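Local coordinates for protein AlyQ (Persicobacter sp. CCB-QB2, PDB 7D2A) that binds uronic acids of alginate as a family 32 carbohydrate-binding module, probably of an alginate-degrading enzyme, at residues N26-N31 with I45-G50; S41-T46 with T122-T127; K53-V58 with R109-T114. One frame throughout, in Å; residues are numbered along the deposited sequence.

Contact 1. Residues N26-N31 with I45-G50. With CA (calcium ion), chain C.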
loop_
_atom_site.group_PDB
_atom_site.type_symbol
_atom_site.label_atom_id
_atom_site.label_comp_id
_atom_site.label_asym_id
_atom_site.label_seq_id
_atom_site.Cartn_x
_atom_site.Cartn_y
_atom_site.Cartn_z
ATOM N N ASN A 26 4.506 4.743 9.345
ATOM C CA ASN A 26 3.977 6.077 9.027
ATOM C C ASN A 26 2.746 5.991 8.105
ATOM O O ASN A 26 2.031 6.986 7.902
ATOM C CB ASN A 26 5.032 6.960 8.386
ATOM C CG ASN A 26 6.088 7.406 9.373
ATOM O OD1 ASN A 26 6.001 7.185 10.596
ATOM N ND2 ASN A 26 7.100 8.032 8.818
ATOM N N THR A 27 2.536 4.861 7.446
ATOM C CA THR A 27 1.367 4.689 6.550
ATOM C C THR A 27 0.079 4.462 7.316
ATOM O O THR A 27 -0.975 4.481 6.686
ATOM C CB THR A 27 1.576 3.538 5.565
ATOM O OG1 THR A 27 1.799 2.323 6.279
ATOM C CG2 THR A 27 2.757 3.788 4.666
ATOM N N ILE A 28 0.130 4.261 8.632
ATOM C CA ILE A 28 -1.114 3.942 9.397
ATOM C C ILE A 28 -1.261 4.907 10.570
ATOM O O ILE A 28 -1.982 4.540 11.539
ATOM C CB ILE A 28 -1.185 2.464 9.796
ATOM C CG1 ILE A 28 -0.051 2.055 10.716
ATOM C CG2 ILE A 28 -1.216 1.576 8.559
ATOM C CD1 ILE A 28 -0.345 0.713 11.412
ATOM N N ASP A 29 -0.662 6.071 10.465
ATOM C CA ASP A 29 -0.761 7.032 11.591
ATOM C C ASP A 29 -1.884 8.045 11.344
ATOM O O ASP A 29 -2.104 8.906 12.226
ATOM C CB ASP A 29 0.585 7.693 11.872
ATOM C CG ASP A 29 1.125 8.578 10.762
ATOM O OD1 ASP A 29 0.452 8.726 9.697
ATOM O OD2 ASP A 29 2.198 9.170 11.021
ATOM N N GLY A 30 -2.613 7.991 10.217
ATOM C CA GLY A 30 -3.694 8.939 9.951
ATOM C C GLY A 30 -3.194 10.271 9.442
ATOM O O GLY A 30 -3.968 11.167 9.310
ATOM N N ASN A 31 -1.893 10.421 9.220
ATOM C CA ASN A 31 -1.289 11.729 8.864
ATOM C C ASN A 31 -0.795 11.700 7.416
ATOM O O ASN A 31 0.202 10.966 7.124
ATOM C CB ASN A 31 -0.153 12.021 9.823
ATOM C CG ASN A 31 0.266 13.458 9.807
ATOM O OD1 ASN A 31 0.051 14.163 8.819
ATOM N ND2 ASN A 31 0.888 13.866 10.915
ATOM N N ILE A 45 5.904 -3.011 0.865
ATOM C CA ILE A 45 5.422 -2.781 2.234
ATOM C C ILE A 45 4.281 -3.753 2.499
ATOM O O ILE A 45 3.415 -3.943 1.602
ATOM C CB ILE A 45 5.017 -1.314 2.442
ATOM C CG1 ILE A 45 4.597 -1.050 3.880
ATOM C CG2 ILE A 45 3.998 -0.809 1.379
ATOM C CD1 ILE A 45 4.582 0.455 4.194
ATOM N N THR A 46 4.284 -4.386 3.631
ATOM C CA THR A 46 3.354 -5.484 3.956
ATOM C C THR A 46 2.553 -5.137 5.191
ATOM O O THR A 46 3.136 -4.913 6.284
ATOM C CB THR A 46 4.071 -6.830 4.138
ATOM O OG1 THR A 46 4.965 -6.998 3.031
ATOM C CG2 THR A 46 3.057 -7.953 4.196
ATOM N N PHE A 47 1.233 -5.141 5.067
ATOM C CA PHE A 47 0.257 -4.813 6.118
ATOM C C PHE A 47 -0.332 -6.089 6.667
ATOM O O PHE A 47 -0.716 -6.966 5.877
ATOM C CB PHE A 47 -0.855 -3.941 5.544
ATOM C CG PHE A 47 -0.284 -2.725 4.913
ATOM C CD1 PHE A 47 0.059 -1.613 5.680
ATOM C CD2 PHE A 47 0.019 -2.706 3.572
ATOM C CE1 PHE A 47 0.664 -0.531 5.068
ATOM C CE2 PHE A 47 0.627 -1.608 2.972
ATOM C CZ PHE A 47 0.965 -0.543 3.743
ATOM N N ASP A 48 -0.377 -6.213 7.994
ATOM C CA ASP A 48 -0.891 -7.402 8.696
ATOM C C ASP A 48 -2.236 -7.030 9.330
ATOM O O ASP A 48 -2.245 -6.128 10.195
ATOM C CB ASP A 48 0.134 -7.844 9.727
ATOM C CG ASP A 48 -0.197 -9.109 10.473
ATOM O OD1 ASP A 48 -1.280 -9.704 10.241
ATOM O OD2 ASP A 48 0.687 -9.516 11.237
ATOM N N LEU A 49 -3.280 -7.803 9.020
ATOM C CA LEU A 49 -4.607 -7.583 9.628
ATOM C C LEU A 49 -4.746 -8.356 10.934
ATOM O O LEU A 49 -5.820 -8.167 11.627
ATOM C CB LEU A 49 -5.719 -7.962 8.657
ATOM C CG LEU A 49 -5.712 -7.226 7.320
ATOM C CD1 LEU A 49 -6.924 -7.640 6.468
ATOM C CD2 LEU A 49 -5.676 -5.709 7.488
ATOM N N GLY A 50 -3.794 -9.255 11.217
ATOM C CA GLY A 50 -3.778 -10.008 12.493
ATOM C C GLY A 50 -4.451 -11.364 12.329
ATOM O O GLY A 50 -4.110 -12.284 13.051
HETATM CA CA CA C . 1.164 8.939 7.332
#
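Thr27 meets the side chains of Ile45 and Phe47 with its two branches, mainly its methyl to Ile45 and its hydroxyl to Phe47. The methyl CG2 reaches tip to tip toward the end of Ile45, 3.8 Å from CD1, while the hydroxyl comes to the edge of the Phe47 ring, nearly in the ring plane, with OG1 3.3 Å from CE1. With chi1 at 59°, CG2 of Thr27 is anti to the carbonyl carbon, which leaves it pointing at Ile45. Ile45 answers with an extended chain: CG1 lies anti to the backbone N (chi1 -177°), which carries CD1 out from strand 43-49 toward the loop. Beside them Ile28 adds a looser touch, its CG2 4.5 Å from CD1 of Phe47. The hydroxyl of Thr27 is buried, but it is hydrogen-bonded to the carbonyl of Pro24, so a polar atom can sit against an aromatic edge, whose C-H groups carry slight positive charge, without losing its partner. Threonine suits this place because it offers both a methyl and a hydroxyl.

On the far side of the same short loop lies the calcium ion, bound by the carbonyl O of Asn26 at 2.2 Å, by Asp29 OD1 at 2.5 Å and by the carbonyl O of Asn31; Thr34, Thr127 and Glu128 complete the site. Asp29 OD1 also accepts from Asn31 N (2.9 Å), an Asx turn that folds the loop round the metal. The chemistry thus divides the loop: oxygen ligands grip calcium on one side, while on the other Thr27 packs into the apolar core, with Ile28 at its margin.

Contact 2. Residues S41-T46 with T122-T127. With CA (calcium ion), chain C; MAW (4-deoxy-alpha-L-erythro-hex-4-enopyranuronic acid), chain B.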
loop_
_atom_site.group_PDB
_atom_site.type_symbol
_atom_site.label_atom_id
_atom_site.label_comp_id
_atom_site.label_asym_id
_atom_site.label_seq_id
_atom_site.Cartn_x
_atom_site.Cartn_y
_atom_site.Cartn_z
ATOM N N SER A 41 12.708 0.171 -7.836
ATOM C CA SER A 41 11.619 -0.665 -8.367
ATOM C C SER A 41 11.689 -2.036 -7.697
ATOM O O SER A 41 12.804 -2.599 -7.573
ATOM C CB SER A 41 11.685 -0.719 -9.859
ATOM O OG SER A 41 10.765 -1.664 -10.320
ATOM N N GLY A 42 10.566 -2.496 -7.140
ATOM C CA GLY A 42 10.443 -3.808 -6.502
ATOM C C GLY A 42 10.441 -3.745 -4.982
ATOM O O GLY A 42 10.285 -4.827 -4.343
ATOM N N GLN A 43 10.675 -2.582 -4.387
ATOM C CA GLN A 43 10.538 -2.387 -2.919
ATOM C C GLN A 43 9.079 -2.659 -2.551
ATOM O O GLN A 43 8.225 -2.423 -3.395
ATOM C CB GLN A 43 10.918 -0.973 -2.488
ATOM C CG GLN A 43 12.374 -0.589 -2.750
ATOM C CD GLN A 43 13.354 -1.125 -1.728
ATOM O OE1 GLN A 43 13.096 -2.062 -0.981
ATOM N NE2 GLN A 43 14.554 -0.564 -1.723
ATOM N N TYR A 44 8.811 -3.072 -1.334
ATOM C CA TYR A 44 7.416 -3.384 -0.933
ATOM C C TYR A 44 7.186 -3.146 0.534
ATOM O O TYR A 44 8.118 -3.062 1.332
ATOM C CB TYR A 44 7.075 -4.824 -1.296
ATOM C CG TYR A 44 8.008 -5.881 -0.792
ATOM C CD1 TYR A 44 7.968 -6.320 0.511
ATOM C CD2 TYR A 44 8.913 -6.476 -1.665
ATOM C CE1 TYR A 44 8.780 -7.363 0.940
ATOM C CE2 TYR A 44 9.702 -7.534 -1.249
ATOM C CZ TYR A 44 9.649 -7.976 0.056
ATOM O OH TYR A 44 10.494 -8.980 0.466
ATOM N N ILE A 45 5.904 -3.011 0.865
ATOM C CA ILE A 45 5.422 -2.781 2.234
ATOM C C ILE A 45 4.281 -3.753 2.499
ATOM O O ILE A 45 3.415 -3.943 1.602
ATOM C CB ILE A 45 5.017 -1.314 2.442
ATOM C CG1 ILE A 45 4.597 -1.050 3.880
ATOM C CG2 ILE A 45 3.998 -0.809 1.379
ATOM C CD1 ILE A 45 4.582 0.455 4.194
ATOM N N THR A 46 4.284 -4.386 3.631
ATOM C CA THR A 46 3.354 -5.484 3.956
ATOM C C THR A 46 2.553 -5.137 5.191
ATOM O O THR A 46 3.136 -4.913 6.284
ATOM C CB THR A 46 4.071 -6.830 4.138
ATOM O OG1 THR A 46 4.965 -6.998 3.031
ATOM C CG2 THR A 46 3.057 -7.953 4.196
ATOM N N THR A 122 12.915 7.133 -8.781
ATOM C CA THR A 122 12.812 5.681 -8.509
ATOM C C THR A 122 12.230 5.404 -7.126
ATOM O O THR A 122 12.148 4.212 -6.785
ATOM C CB THR A 122 14.167 4.989 -8.679
ATOM O OG1 THR A 122 15.123 5.731 -7.919
ATOM C CG2 THR A 122 14.461 4.882 -10.165
ATOM N N TRP A 123 11.811 6.456 -6.412
ATOM C CA TRP A 123 11.320 6.262 -5.028
ATOM C C TRP A 123 9.891 5.702 -5.018
ATOM O O TRP A 123 9.078 5.906 -5.938
ATOM C CB TRP A 123 11.386 7.535 -4.185
ATOM C CG TRP A 123 12.793 7.856 -3.806
ATOM C CD1 TRP A 123 13.747 8.535 -4.526
ATOM C CD2 TRP A 123 13.404 7.437 -2.593
ATOM N NE1 TRP A 123 14.908 8.576 -3.791
ATOM C CE2 TRP A 123 14.736 7.902 -2.611
ATOM C CE3 TRP A 123 12.940 6.751 -1.462
ATOM C CZ2 TRP A 123 15.611 7.678 -1.557
ATOM C CZ3 TRP A 123 13.806 6.554 -0.425
ATOM C CH2 TRP A 123 15.131 7.027 -0.451
ATOM N N ASN A 124 9.598 5.006 -3.940
ATOM C CA ASN A 124 8.226 4.571 -3.597
ATOM C C ASN A 124 7.902 5.201 -2.253
ATOM O O ASN A 124 8.533 4.888 -1.241
ATOM C CB ASN A 124 8.131 3.058 -3.473
ATOM C CG ASN A 124 8.735 2.385 -4.675
ATOM O OD1 ASN A 124 8.088 2.369 -5.717
ATOM N ND2 ASN A 124 9.980 1.901 -4.527
ATOM N N SER A 125 6.932 6.131 -2.276
ATOM C CA SER A 125 6.631 6.909 -1.062
ATOM C C SER A 125 5.116 6.986 -0.890
ATOM O O SER A 125 4.431 7.586 -1.732
ATOM C CB SER A 125 7.260 8.312 -1.176
ATOM O OG SER A 125 8.708 8.174 -1.161
ATOM N N ILE A 126 4.632 6.451 0.210
ATOM C CA ILE A 126 3.201 6.272 0.520
ATOM C C ILE A 126 2.924 6.973 1.837
ATOM O O ILE A 126 3.611 6.667 2.819
ATOM C CB ILE A 126 2.790 4.788 0.515
ATOM C CG1 ILE A 126 3.100 4.160 -0.863
ATOM C CG2 ILE A 126 1.340 4.662 0.918
ATOM C CD1 ILE A 126 2.831 2.665 -0.921
ATOM N N THR A 127 1.902 7.868 1.871
ATOM C CA THR A 127 1.616 8.576 3.127
ATOM C C THR A 127 0.606 7.845 4.006
ATOM O O THR A 127 0.723 7.917 5.250
ATOM C CB THR A 127 1.153 10.003 2.823
ATOM O OG1 THR A 127 -0.049 9.900 2.071
ATOM C CG2 THR A 127 2.184 10.802 2.070
HETATM CA CA CA C . 1.164 8.939 7.332
HETATM C C1 MAW B . 13.872 11.400 -1.750
HETATM C C2 MAW B . 13.724 11.375 -0.282
HETATM O O2 MAW B . 13.117 12.579 0.268
HETATM C C3 MAW B . 12.856 10.128 0.043
HETATM O O3 MAW B . 12.379 10.169 1.375
HETATM C C4 MAW B . 11.683 10.063 -0.948
HETATM C C5 MAW B . 11.576 10.842 -1.997
HETATM O O5 MAW B . 12.619 11.799 -2.330
HETATM C C6 MAW B . 10.500 10.803 -2.943
HETATM O O6A MAW B . 10.571 11.585 -3.944
HETATM O O6B MAW B . 9.524 9.969 -2.819
#
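Strand 123-133 supplies Trp123 and Ser125 to the glycan pocket of this carbohydrate-binding module, while its opposite side packs in the core against strand 43-49. In that interior Ile45 CG2 touches Ile126 CD1 at 4.3 Å, apolar branches that suit a buried seam. Nearer the strand ends Asn124 ND2 lies 3.6 Å from Gln43 CB, a packing contact, since the amide of Asn124 bonds elsewhere, to Gly40.

Trp123 and Ser125, which flank Asn124 along the strand, serve the sugar. Trp123 lays one indole face under the unsaturated uronic acid, with CD2 3.5 Å from MAW C4 and MAW C3 3.6 Å above the ring plane, displaced from the ring centre. Its chi1 of -73° places CG anti to the carbonyl carbon, and the indole face lies against the sugar. Ser125 OG donates to the carboxylate oxygen O6B of MAW at 2.6 Å and is also bonded to Ser37 OG; Arg35, Arg68, Asp20 and Asn121 supply further bonds to the sugar. Replacing Trp123 by an alanine would probably strip the sugar of its flat platform, leaving its ring held mainly by polar bonds. Just beyond, the carbonyl O of Thr127 binds calcium at 2.4 Å. An aromatic platform beside polar groups that hold the sugar is typical of binding sites in carbohydrate-binding modules, here on a beta-sandwich of the F5/8 type C family.

Contact 3. Residues K53-V58 with R109-T114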
loop_
_atom_site.group_PDB
_atom_site.type_symbol
_atom_site.label_atom_id
_atom_site.label_comp_id
_atom_site.label_asym_id
_atom_site.label_seq_id
_atom_site.Cartn_x
_atom_site.Cartn_y
_atom_site.Cartn_z
ATOM N N LYS A 53 -9.155 -12.003 6.789
ATOM C CA LYS A 53 -10.395 -11.229 6.657
ATOM C C LYS A 53 -10.794 -11.206 5.190
ATOM O O LYS A 53 -9.915 -11.348 4.334
ATOM C CB LYS A 53 -10.191 -9.769 7.070
ATOM C CG LYS A 53 -9.515 -9.572 8.414
ATOM C CD LYS A 53 -10.475 -9.794 9.481
ATOM C CE LYS A 53 -9.918 -9.409 10.831
ATOM N NZ LYS A 53 -10.774 -9.999 11.880
ATOM N N THR A 54 -12.061 -10.976 4.924
ATOM C CA THR A 54 -12.540 -10.727 3.536
ATOM C C THR A 54 -12.162 -9.314 3.114
ATOM O O THR A 54 -12.504 -8.394 3.785
ATOM C CB THR A 54 -14.032 -10.948 3.393
ATOM O OG1 THR A 54 -14.302 -12.296 3.806
ATOM C CG2 THR A 54 -14.462 -10.740 1.963
ATOM N N VAL A 55 -11.377 -9.184 2.067
ATOM C CA VAL A 55 -10.858 -7.892 1.608
ATOM C C VAL A 55 -11.245 -7.701 0.149
ATOM O O VAL A 55 -11.057 -8.655 -0.629
ATOM C CB VAL A 55 -9.336 -7.834 1.789
ATOM C CG1 VAL A 55 -8.755 -6.578 1.267
ATOM C CG2 VAL A 55 -8.871 -8.030 3.235
ATOM N N ASN A 56 -11.672 -6.511 -0.219
ATOM C CA ASN A 56 -11.914 -6.203 -1.635
ATOM C C ASN A 56 -11.443 -4.821 -2.060
ATOM O O ASN A 56 -11.746 -4.385 -3.186
ATOM C CB ASN A 56 -13.390 -6.449 -2.002
ATOM C CG ASN A 56 -14.333 -5.499 -1.280
ATOM O OD1 ASN A 56 -13.857 -4.579 -0.581
ATOM N ND2 ASN A 56 -15.625 -5.668 -1.495
ATOM N N GLN A 57 -10.747 -4.116 -1.174
ATOM C CA GLN A 57 -10.364 -2.727 -1.496
ATOM C C GLN A 57 -9.189 -2.311 -0.617
ATOM O O GLN A 57 -9.126 -2.580 0.595
ATOM C CB GLN A 57 -11.526 -1.778 -1.282
ATOM C CG GLN A 57 -11.234 -0.389 -1.761
ATOM C CD GLN A 57 -12.509 0.421 -1.680
ATOM O OE1 GLN A 57 -13.343 0.428 -2.595
ATOM N NE2 GLN A 57 -12.725 0.938 -0.512
ATOM N N VAL A 58 -8.200 -1.731 -1.281
ATOM C CA VAL A 58 -7.029 -1.142 -0.622
ATOM C C VAL A 58 -7.015 0.302 -1.063
ATOM O O VAL A 58 -7.055 0.549 -2.244
ATOM C CB VAL A 58 -5.724 -1.871 -0.950
ATOM C CG1 VAL A 58 -4.543 -1.087 -0.450
ATOM C CG2 VAL A 58 -5.746 -3.291 -0.461
ATOM N N ARG A 109 -4.847 -12.318 5.311
ATOM C CA ARG A 109 -4.290 -11.729 6.543
ATOM C C ARG A 109 -3.297 -10.650 6.135
ATOM O O ARG A 109 -3.213 -9.633 6.853
ATOM C CB ARG A 109 -3.635 -12.789 7.432
ATOM C CG ARG A 109 -2.822 -12.160 8.550
ATOM C CD ARG A 109 -2.321 -13.144 9.575
ATOM N NE ARG A 109 -1.506 -12.434 10.544
ATOM C CZ ARG A 109 -0.979 -12.972 11.637
ATOM N NH1 ARG A 109 -1.165 -14.254 11.921
ATOM N NH2 ARG A 109 -0.204 -12.229 12.406
ATOM N N TYR A 110 -2.524 -10.866 5.054
ATOM C CA TYR A 110 -1.419 -9.956 4.657
ATOM C C TYR A 110 -1.771 -9.328 3.320
ATOM O O TYR A 110 -2.217 -10.037 2.367
ATOM C CB TYR A 110 -0.095 -10.714 4.557
ATOM C CG TYR A 110 0.376 -11.289 5.859
ATOM C CD1 TYR A 110 1.067 -10.540 6.789
ATOM C CD2 TYR A 110 0.100 -12.605 6.189
ATOM C CE1 TYR A 110 1.432 -11.047 8.017
ATOM C CE2 TYR A 110 0.501 -13.152 7.394
ATOM C CZ TYR A 110 1.196 -12.382 8.302
ATOM O OH TYR A 110 1.599 -12.904 9.502
ATOM N N ILE A 111 -1.510 -8.028 3.220
ATOM C CA ILE A 111 -1.643 -7.216 1.996
ATOM C C ILE A 111 -0.311 -6.547 1.758
ATOM O O ILE A 111 0.183 -5.869 2.669
ATOM C CB ILE A 111 -2.760 -6.172 2.134
ATOM C CG1 ILE A 111 -4.159 -6.776 2.261
ATOM C CG2 ILE A 111 -2.691 -5.253 0.934
ATOM C CD1 ILE A 111 -4.546 -7.417 3.530
ATOM N N ARG A 112 0.275 -6.799 0.598
ATOM C CA ARG A 112 1.576 -6.221 0.252
ATOM C C ARG A 112 1.407 -5.281 -0.923
ATOM O O ARG A 112 0.859 -5.692 -1.967
ATOM C CB ARG A 112 2.558 -7.341 -0.100
ATOM C CG ARG A 112 3.925 -6.849 -0.558
ATOM C CD ARG A 112 4.864 -8.024 -0.671
ATOM N NE ARG A 112 5.248 -8.531 0.611
ATOM C CZ ARG A 112 6.063 -9.569 0.808
ATOM N NH1 ARG A 112 6.552 -10.226 -0.232
ATOM N NH2 ARG A 112 6.346 -9.954 2.048
ATOM N N ILE A 113 1.947 -4.063 -0.836
ATOM C CA ILE A 113 2.061 -3.138 -1.964
ATOM C C ILE A 113 3.496 -3.158 -2.443
ATOM O O ILE A 113 4.358 -2.854 -1.655
ATOM C CB ILE A 113 1.606 -1.706 -1.609
ATOM C CG1 ILE A 113 0.149 -1.717 -1.155
ATOM C CG2 ILE A 113 1.889 -0.804 -2.772
ATOM C CD1 ILE A 113 -0.345 -0.375 -0.687
ATOM N N THR A 114 3.694 -3.513 -3.702
ATOM C CA THR A 114 5.019 -3.495 -4.349
ATOM C C THR A 114 5.059 -2.274 -5.243
ATOM O O THR A 114 4.141 -2.057 -6.016
ATOM C CB THR A 114 5.310 -4.793 -5.118
ATOM O OG1 THR A 114 5.234 -5.909 -4.241
ATOM C CG2 THR A 114 6.672 -4.711 -5.754
#
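Strands 53-58 and 110-114 face each other across the beta-sandwich of this F5/8 type C domain, each from a different sheet. Their axes approach to 10.1 Å at a crossing angle of -34°, too far apart for backbone pairing; side chains bridge the gap. Val58 lies nearest Ile111 in register, with CA atoms 8.5 Å apart.

Three apolar contacts join the two strands. Ile111 is the shared partner in two of them: its end, CD1, meets Val55 CG2 at 4.4 Å, while its other branch, CG2, touches Val58. Val58 also uses both branches, turning CG1 to Ile113 CD1 at 4.3 Å. Beta-branched residues suit these places, since each presents two carbons to the core close to the backbone and is at ease in a strand. Leu49 and Ile131 extend the core beside Val55 and Ile111, and Ile74 packs on both Val58 and Ile111. A classic beta bulge, in which Asn56 and Gln57 both face Phe132, interrupts strand 53-58 between its two core valines.

The side chains of Val58 and Ile111 run alongside each other with opposite sense; a chi1 of 170° puts Val58 CG2 anti to the carbonyl carbon, where it meets Ile111 CG2 at 3.9 Å.

From the N terminus, the calcium-binding loop 26-31 comes first, and contact 1 closes a short loop by packing it on strand 43-49. Contact 2 begins on that same strand and shares Ile45 and Thr46 with contact 1, but its partner 122-127 lies far along the chain. Within the long loop so closed nests contact 3, which opens after contact 1 has ended and joins strand 52-62 to strand 110-118. Strands 43-49 and 110-118 are neighbours in one sheet, and 52-62 and 123-133 in the other, so contacts 2 and 3 tie the two sheets together on opposite sides of the chain's centre. Calcium links contacts 1 and 2.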